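Local coordinates for C. albicans actin interacting protein Aip5 (Candida albicans SC5314, PDB 6M4C) that interacts with actin and probably promotes filament nucleation as part of the polarisome complex that enables filamentous growth, at residues A[12-17]-A[33-38]; A[80-85]-A[89-94]. All blocks are in the same frame, centred on the assembly; numbering follows the deposited sequence.

In the fold
Both contacts belong to one thioredoxin-like domain, and their centres lie about 12 Å apart. Interaction 1 comes first along the chain and closes before interaction 2 opens; it packs the C-terminal part of helix 22-36 on strand 12-16 of the mixed four-stranded sheet. Interaction 2 follows near the C-terminus, where helix 79-87 ends and the chain turns into helix 91-96. The two meet directly: Ile34 CG2 and Asn38 CG both touch Leu91 CD2. Helix 22-36 is thus the shared element, with Leu35 facing the sheet and Ile34 facing the C-terminal helices, so that this helix lies between the sheet and the two C-terminal helices.

Interaction 1 (A[12-17]-A[33-38]); sequences VYIFTS and AILQGN
Val12, at the start of strand 12-16, meets Leu35 through a single methyl. Its CG1 branch, placed anti to the backbone N (chi1 173°), comes within 4.2 Å of Leu35 CD1, and the two side chains cross at a slant. Tyr13 points its CB away from the helix, to the other face of the sheet, where its ring makes a cation-pi contact with Arg45. Ile14 turns back toward the helix and makes the closer contact: its CG1 lies 3.9 Å from Leu35 CD1, and its own CD1 is 4.0 Å from that same methyl. Here the side chains run past each other in opposite senses, and Leu35 CD1 is close to both CG1 and CD1 of Ile14. This is the packing of strand and helix within a right-handed beta-alpha-beta unit of the thioredoxin-like fold: strand 12-16, helix 22-36, then strand 43-46 parallel to the first. Leu35 also touches Val69 and Phe42, which extend the apolar layer between helix and sheet. Phe15 turns to the other side of the sheet, against Ala53, Ile56 and Trp57 of helix 51-60, and Thr16 OG1 is bonded to Ser28 OG farther back along helix 22-36. Asn38 ND2 folds back to donate to Ile34 O, a residue of that helix, at 2.9 Å, with an N-H...O angle of 154°.

Interaction 2 (A[80-85]-A[89-94]); sequences QEIEDA and YRLREL
Arg90 N donates to Ala85 O at 2.7 Å, a fairly straight bond with 156° at the hydrogen. Tyr89 N is also near this oxygen, but its angle is too poor for a bond; it pairs instead with Asn86 O. Together these two backbone bonds make a Schellman motif that ends helix 79-87, with Tyr89, at positive phi, as the C-prime residue. Beside this backbone grip is an apolar one. Leu91 CD1 sits 3.9 Å from Ile82 CG2 and 4.0 Å from Ile82 CD1, the two side chains meeting aslant. With CG anti to its backbone N (chi1 174°), Leu91 reaches back one turn along the first helix, past Ala85, whose small CB rests 4.1 Å from Leu91 CA. A step farther out, Arg90 takes the N-cap position of helix 91-96, and Leu94 N donates to Arg90 O at 3.0 Å. The guanidinium side chain of Arg90 makes a long salt bridge, NE to Glu93 OE1. At the other end of the first segment, Glu81 OE2 is bonded to Tyr75 OH of strand 74-78, the strand leading into helix 79-87. The paired leucine and isoleucine face helix 22-36, with Ile82 on Leu31 and Leu91 on Ile34, so both C-terminal helices pack against that one helix.

Interaction 1 (A[12-17]-A[33-38])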
ATOM      1  N   VAL A  12       9.312   2.313  -6.099  1.00 77.31           N
ATOM      2  CA  VAL A  12       8.428   3.423  -6.419  1.00 77.23           C
ATOM      3  C   VAL A  12       7.167   3.348  -5.556  1.00 81.51           C
ATOM      4  O   VAL A  12       6.567   2.297  -5.418  1.00 91.78           O
ATOM      5  CB  VAL A  12       8.107   3.490  -7.920  1.00 69.19           C
ATOM      6  CG1 VAL A  12       7.050   4.548  -8.197  1.00 70.15           C
ATOM      7  CG2 VAL A  12       9.359   3.696  -8.776  1.00 65.66           C
ATOM      8  N   TYR A  13       6.783   4.466  -4.942  1.00 82.17           N
ATOM      9  CA  TYR A  13       5.634   4.448  -4.059  1.00 76.14           C
ATOM     10  C   TYR A  13       4.673   5.519  -4.519  1.00 81.82           C
ATOM     11  O   TYR A  13       5.110   6.564  -5.000  1.00 90.84           O
ATOM     12  CB  TYR A  13       5.994   4.809  -2.618  1.00 75.95           C
ATOM     13  CG  TYR A  13       7.049   3.936  -1.994  1.00 78.25           C
ATOM     14  CD1 TYR A  13       6.777   2.634  -1.622  1.00 72.94           C
ATOM     15  CD2 TYR A  13       8.332   4.407  -1.792  1.00 76.63           C
ATOM     16  CE1 TYR A  13       7.749   1.826  -1.058  1.00 73.18           C
ATOM     17  CE2 TYR A  13       9.320   3.605  -1.246  1.00 76.62           C
ATOM     18  CZ  TYR A  13       9.029   2.310  -0.873  1.00 76.46           C
ATOM     19  OH  TYR A  13      10.011   1.519  -0.348  1.00 84.61           O
ATOM     20  N   ILE A  14       3.383   5.203  -4.383  1.00 76.98           N
ATOM     21  CA  ILE A  14       2.344   6.207  -4.300  1.00 76.37           C
ATOM     22  C   ILE A  14       2.077   6.515  -2.829  1.00 92.53           C
ATOM     23  O   ILE A  14       1.620   5.653  -2.075  1.00 91.35           O
ATOM     24  CB  ILE A  14       1.076   5.749  -5.019  1.00 74.04           C
ATOM     25  CG1 ILE A  14       1.352   5.576  -6.511  1.00 84.27           C
ATOM     26  CG2 ILE A  14      -0.026   6.753  -4.779  1.00 67.50           C
ATOM     27  CD1 ILE A  14       0.118   5.468  -7.358  1.00 80.66           C
ATOM     28  N   PHE A  15       2.389   7.760  -2.438  1.00 92.77           N
ATOM     29  CA  PHE A  15       2.054   8.261  -1.119  1.00 74.15           C
ATOM     30  C   PHE A  15       0.602   8.709  -1.183  1.00 76.94           C
ATOM     31  O   PHE A  15       0.195   9.312  -2.178  1.00 82.94           O
ATOM     32  CB  PHE A  15       3.029   9.363  -0.702  1.00 74.82           C
ATOM     33  CG  PHE A  15       4.331   8.887  -0.102  1.00 73.77           C
ATOM     34  CD1 PHE A  15       4.920   7.690  -0.493  1.00 73.27           C
ATOM     35  CD2 PHE A  15       4.963   9.626   0.881  1.00 67.48           C
ATOM     36  CE1 PHE A  15       6.128   7.269   0.051  1.00 83.26           C
ATOM     37  CE2 PHE A  15       6.168   9.199   1.432  1.00 75.73           C
ATOM     38  CZ  PHE A  15       6.757   8.028   1.017  1.00 80.89           C
ATOM     39  N   THR A  16      -0.178   8.347  -0.159  1.00 75.12           N
ATOM     40  CA  THR A  16      -1.598   8.667  -0.163  1.00 80.83           C
ATOM     41  C   THR A  16      -2.189   8.544   1.243  1.00 88.08           C
ATOM     42  O   THR A  16      -1.479   8.226   2.207  1.00 85.66           O
ATOM     43  CB  THR A  16      -2.369   7.805  -1.168  1.00 78.83           C
ATOM     44  OG1 THR A  16      -3.655   8.413  -1.269  1.00 92.16           O
ATOM     45  CG2 THR A  16      -2.523   6.363  -0.731  1.00 73.31           C
ATOM     46  N   SER A  17      -3.500   8.813   1.338  1.00 80.82           N
ATOM     47  CA  SER A  17      -4.222   8.613   2.584  1.00 96.94           C
ATOM     48  C   SER A  17      -5.597   8.006   2.326  1.00 96.55           C
ATOM     49  O   SER A  17      -6.439   8.633   1.697  1.00 92.19           O
ATOM     50  CB  SER A  17      -4.329   9.897   3.361  1.00104.94           C
ATOM     51  OG  SER A  17      -4.993   9.691   4.598  1.00115.26           O
ATOM     52  N   ALA A  33      -3.137   4.256 -12.540  1.00 80.07           N
ATOM     53  CA  ALA A  33      -3.413   3.940 -13.935  1.00 79.48           C
ATOM     54  C   ALA A  33      -2.260   4.436 -14.807  1.00 85.28           C
ATOM     55  O   ALA A  33      -1.760   3.717 -15.670  1.00 84.60           O
ATOM     56  CB  ALA A  33      -4.723   4.567 -14.326  1.00 62.68           C
ATOM     57  N   ILE A  34      -1.810   5.670 -14.551  1.00 86.07           N
ATOM     58  CA  ILE A  34      -0.671   6.191 -15.279  1.00 77.19           C
ATOM     59  C   ILE A  34       0.551   5.316 -15.019  1.00 77.32           C
ATOM     60  O   ILE A  34       1.352   5.101 -15.920  1.00 78.14           O
ATOM     61  CB  ILE A  34      -0.364   7.635 -14.860  1.00 83.19           C
ATOM     62  CG1 ILE A  34      -1.463   8.616 -15.263  1.00 77.53           C
ATOM     63  CG2 ILE A  34       1.000   8.029 -15.409  1.00 82.37           C
ATOM     64  CD1 ILE A  34      -1.133  10.057 -14.957  1.00 81.21           C
ATOM     65  N   LEU A  35       0.751   4.899 -13.763  1.00 75.19           N
ATOM     66  CA  LEU A  35       1.996   4.221 -13.453  1.00 77.58           C
ATOM     67  C   LEU A  35       1.999   2.869 -14.153  1.00 86.28           C
ATOM     68  O   LEU A  35       3.028   2.439 -14.690  1.00 79.89           O
ATOM     69  CB  LEU A  35       2.208   4.110 -11.939  1.00 72.50           C
ATOM     70  CG  LEU A  35       2.694   5.382 -11.229  1.00 83.38           C
ATOM     71  CD1 LEU A  35       3.233   5.058  -9.847  1.00 75.36           C
ATOM     72  CD2 LEU A  35       3.774   6.119 -12.020  1.00 77.52           C
ATOM     73  N   GLN A  36       0.807   2.257 -14.167  1.00 91.20           N
ATOM     74  CA  GLN A  36       0.626   0.891 -14.621  1.00 90.11           C
ATOM     75  C   GLN A  36       0.653   0.915 -16.141  1.00 80.07           C
ATOM     76  O   GLN A  36       1.345   0.112 -16.752  1.00 78.29           O
ATOM     77  CB  GLN A  36      -0.639   0.284 -14.018  1.00100.50           C
ATOM     78  CG  GLN A  36      -0.889  -1.156 -14.429  1.00111.64           C
ATOM     79  CD  GLN A  36      -2.284  -1.590 -14.051  1.00121.10           C
ATOM     80  OE1 GLN A  36      -2.958  -0.959 -13.239  1.00110.88           O
ATOM     81  NE2 GLN A  36      -2.741  -2.676 -14.657  1.00136.57           N
ATOM     82  N   GLY A  37      -0.015   1.920 -16.716  1.00 78.45           N
ATOM     83  CA  GLY A  37       0.110   2.284 -18.121  1.00 84.73           C
ATOM     84  C   GLY A  37       1.536   2.463 -18.668  1.00 82.42           C
ATOM     85  O   GLY A  37       1.738   2.429 -19.880  1.00110.61           O
ATOM     86  N   ASN A  38       2.531   2.641 -17.795  1.00 79.97           N
ATOM     87  CA  ASN A  38       3.851   3.042 -18.231  1.00 73.33           C
ATOM     88  C   ASN A  38       4.864   2.002 -17.789  1.00 77.74           C
ATOM     89  O   ASN A  38       6.069   2.275 -17.789  1.00 84.43           O
ATOM     90  CB  ASN A  38       4.287   4.367 -17.610  1.00 89.64           C
ATOM     91  CG  ASN A  38       3.912   5.577 -18.437  1.00 93.72           C
ATOM     92  OD1 ASN A  38       4.733   6.114 -19.194  1.00 77.06           O
ATOM     93  ND2 ASN A  38       2.676   6.024 -18.276  1.00 87.00           N
TER

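Interaction 2 (A[80-85]-A[89-94])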
ATOM      1  N   GLN A  80      -0.740  15.995  -9.582  1.00108.56           N
ATOM      2  CA  GLN A  80      -0.884  17.011 -10.612  1.00113.85           C
ATOM      3  C   GLN A  80       0.395  17.053 -11.449  1.00108.90           C
ATOM      4  O   GLN A  80       0.364  16.949 -12.674  1.00 91.19           O
ATOM      5  CB  GLN A  80      -1.237  18.359  -9.973  1.00121.00           C
ATOM      6  CG  GLN A  80      -1.505  19.481 -10.972  1.00118.18           C
ATOM      7  CD  GLN A  80      -2.669  19.212 -11.897  1.00126.59           C
ATOM      8  OE1 GLN A  80      -3.832  19.486 -11.576  1.00112.84           O
ATOM      9  NE2 GLN A  80      -2.348  18.688 -13.072  1.00122.71           N
ATOM     10  N   GLU A  81       1.523  17.210 -10.755  1.00 98.22           N
ATOM     11  CA  GLU A  81       2.822  17.209 -11.391  1.00 90.91           C
ATOM     12  C   GLU A  81       2.959  16.008 -12.325  1.00104.75           C
ATOM     13  O   GLU A  81       3.287  16.201 -13.490  1.00106.96           O
ATOM     14  CB  GLU A  81       3.894  17.185 -10.311  1.00 88.77           C
ATOM     15  CG  GLU A  81       4.098  18.527  -9.639  1.00 97.45           C
ATOM     16  CD  GLU A  81       5.086  18.467  -8.489  1.00119.97           C
ATOM     17  OE1 GLU A  81       6.302  18.261  -8.730  1.00139.00           O
ATOM     18  OE2 GLU A  81       4.630  18.580  -7.355  1.00110.13           O
ATOM     19  N   ILE A  82       2.727  14.788 -11.795  1.00105.56           N
ATOM     20  CA  ILE A  82       2.792  13.528 -12.533  1.00 88.43           C
ATOM     21  C   ILE A  82       1.886  13.557 -13.765  1.00 90.83           C
ATOM     22  O   ILE A  82       2.353  13.237 -14.861  1.00 82.90           O
ATOM     23  CB  ILE A  82       2.521  12.295 -11.649  1.00 79.26           C
ATOM     24  CG1 ILE A  82       3.572  12.164 -10.542  1.00 82.41           C
ATOM     25  CG2 ILE A  82       2.492  11.043 -12.511  1.00 82.27           C
ATOM     26  CD1 ILE A  82       5.005  12.010 -11.040  1.00 68.20           C
ATOM     27  N   GLU A  83       0.612  13.952 -13.575  1.00 87.48           N
ATOM     28  CA  GLU A  83      -0.317  14.200 -14.671  1.00 97.81           C
ATOM     29  C   GLU A  83       0.363  15.090 -15.707  1.00106.16           C
ATOM     30  O   GLU A  83       0.287  14.789 -16.889  1.00 97.10           O
ATOM     31  CB  GLU A  83      -1.645  14.822 -14.224  1.00 94.99           C
ATOM     32  N   ASP A  84       1.060  16.148 -15.257  1.00121.39           N
ATOM     33  CA  ASP A  84       1.775  17.042 -16.165  1.00102.19           C
ATOM     34  C   ASP A  84       2.873  16.255 -16.889  1.00 99.59           C
ATOM     35  O   ASP A  84       2.766  16.045 -18.094  1.00100.69           O
ATOM     36  CB  ASP A  84       2.160  18.389 -15.522  1.00104.75           C
ATOM     37  CG  ASP A  84       0.974  19.260 -15.088  1.00125.44           C
ATOM     38  OD1 ASP A  84      -0.184  18.923 -15.468  1.00107.17           O
ATOM     39  OD2 ASP A  84       1.207  20.272 -14.358  1.00123.34           O
ATOM     40  N   ALA A  85       3.875  15.761 -16.146  1.00 90.31           N
ATOM     41  CA  ALA A  85       5.000  15.012 -16.698  1.00 83.53           C
ATOM     42  C   ALA A  85       4.537  13.989 -17.742  1.00107.21           C
ATOM     43  O   ALA A  85       5.168  13.824 -18.788  1.00104.47           O
ATOM     44  CB  ALA A  85       5.776  14.351 -15.579  1.00 69.40           C
ATOM     45  N   TYR A  89       5.165  13.759 -21.860  1.00 91.01           N
ATOM     46  CA  TYR A  89       6.006  12.608 -22.159  1.00 86.94           C
ATOM     47  C   TYR A  89       7.362  12.739 -21.472  1.00 82.66           C
ATOM     48  O   TYR A  89       8.399  12.556 -22.108  1.00 77.15           O
ATOM     49  CB  TYR A  89       6.192  12.405 -23.671  1.00 76.66           C
ATOM     50  CG  TYR A  89       4.932  12.053 -24.425  1.00 86.04           C
ATOM     51  CD1 TYR A  89       4.197  10.915 -24.125  1.00 84.55           C
ATOM     52  CD2 TYR A  89       4.493  12.824 -25.489  1.00 98.04           C
ATOM     53  CE1 TYR A  89       3.072  10.550 -24.855  1.00 80.05           C
ATOM     54  CE2 TYR A  89       3.357  12.490 -26.218  1.00 93.56           C
ATOM     55  CZ  TYR A  89       2.634  11.352 -25.897  1.00 92.84           C
ATOM     56  OH  TYR A  89       1.504  11.048 -26.608  1.00 89.28           O
ATOM     57  N   ARG A  90       7.347  13.016 -20.164  1.00 92.73           N
ATOM     58  CA  ARG A  90       8.586  13.251 -19.437  1.00108.57           C
ATOM     59  C   ARG A  90       8.631  12.445 -18.134  1.00113.31           C
ATOM     60  O   ARG A  90       9.467  12.722 -17.273  1.00102.83           O
ATOM     61  CB  ARG A  90       8.745  14.755 -19.168  1.00116.82           C
ATOM     62  CG  ARG A  90      10.078  15.324 -19.631  1.00124.39           C
ATOM     63  CD  ARG A  90       9.882  15.848 -21.039  1.00130.87           C
ATOM     64  NE  ARG A  90      11.022  16.006 -21.925  1.00124.33           N
ATOM     65  CZ  ARG A  90      10.912  16.072 -23.249  1.00123.35           C
ATOM     66  NH1 ARG A  90       9.727  15.955 -23.829  1.00110.13           N
ATOM     67  NH2 ARG A  90      11.989  16.247 -23.993  1.00129.32           N
ATOM     68  N   LEU A  91       7.758  11.429 -18.010  1.00107.92           N
ATOM     69  CA  LEU A  91       7.481  10.795 -16.729  1.00 83.14           C
ATOM     70  C   LEU A  91       8.702  10.046 -16.211  1.00 73.28           C
ATOM     71  O   LEU A  91       9.018  10.143 -15.027  1.00 83.68           O
ATOM     72  CB  LEU A  91       6.258   9.887 -16.828  1.00 79.91           C
ATOM     73  CG  LEU A  91       5.950   9.057 -15.585  1.00 89.16           C
ATOM     74  CD1 LEU A  91       5.789   9.942 -14.347  1.00 96.81           C
ATOM     75  CD2 LEU A  91       4.686   8.248 -15.809  1.00 87.93           C
ATOM     76  N   ARG A  92       9.397   9.340 -17.103  1.00 75.35           N
ATOM     77  CA  ARG A  92      10.466   8.452 -16.679  1.00 81.02           C
ATOM     78  C   ARG A  92      11.694   9.280 -16.317  1.00 94.41           C
ATOM     79  O   ARG A  92      12.525   8.853 -15.510  1.00102.52           O
ATOM     80  CB  ARG A  92      10.690   7.335 -17.705  1.00 86.02           C
ATOM     81  CG  ARG A  92       9.642   6.231 -17.633  1.00 94.21           C
ATOM     82  CD  ARG A  92       9.839   5.065 -18.581  1.00 88.21           C
ATOM     83  NE  ARG A  92      10.533   3.949 -17.960  1.00105.78           N
ATOM     84  CZ  ARG A  92       9.966   2.787 -17.633  1.00111.55           C
ATOM     85  NH1 ARG A  92       8.674   2.584 -17.862  1.00 91.68           N
ATOM     86  NH2 ARG A  92      10.703   1.832 -17.079  1.00105.93           N
ATOM     87  N   GLU A  93      11.750  10.484 -16.902  1.00105.85           N
ATOM     88  CA  GLU A  93      12.756  11.487 -16.601  1.00 91.23           C
ATOM     89  C   GLU A  93      12.545  12.049 -15.192  1.00 91.61           C
ATOM     90  O   GLU A  93      13.475  11.901 -14.386  1.00 89.51           O
ATOM     91  CB  GLU A  93      12.783  12.552 -17.695  1.00 97.93           C
ATOM     92  CG  GLU A  93      13.939  13.521 -17.554  1.00 98.34           C
ATOM     93  CD  GLU A  93      14.032  14.556 -18.655  1.00102.61           C
ATOM     94  OE1 GLU A  93      13.035  15.290 -18.859  1.00103.72           O
ATOM     95  OE2 GLU A  93      15.098  14.608 -19.323  1.00118.08           O
ATOM     96  N   LEU A  94      11.353  12.641 -14.881  1.00 72.59           N
ATOM     97  CA  LEU A  94      11.115  13.082 -13.496  1.00 91.72           C
ATOM     98  C   LEU A  94      11.441  11.921 -12.575  1.00 97.59           C
ATOM     99  O   LEU A  94      12.144  12.123 -11.588  1.00118.75           O
ATOM    100  CB  LEU A  94       9.737  13.686 -13.155  1.00 77.89           C
TER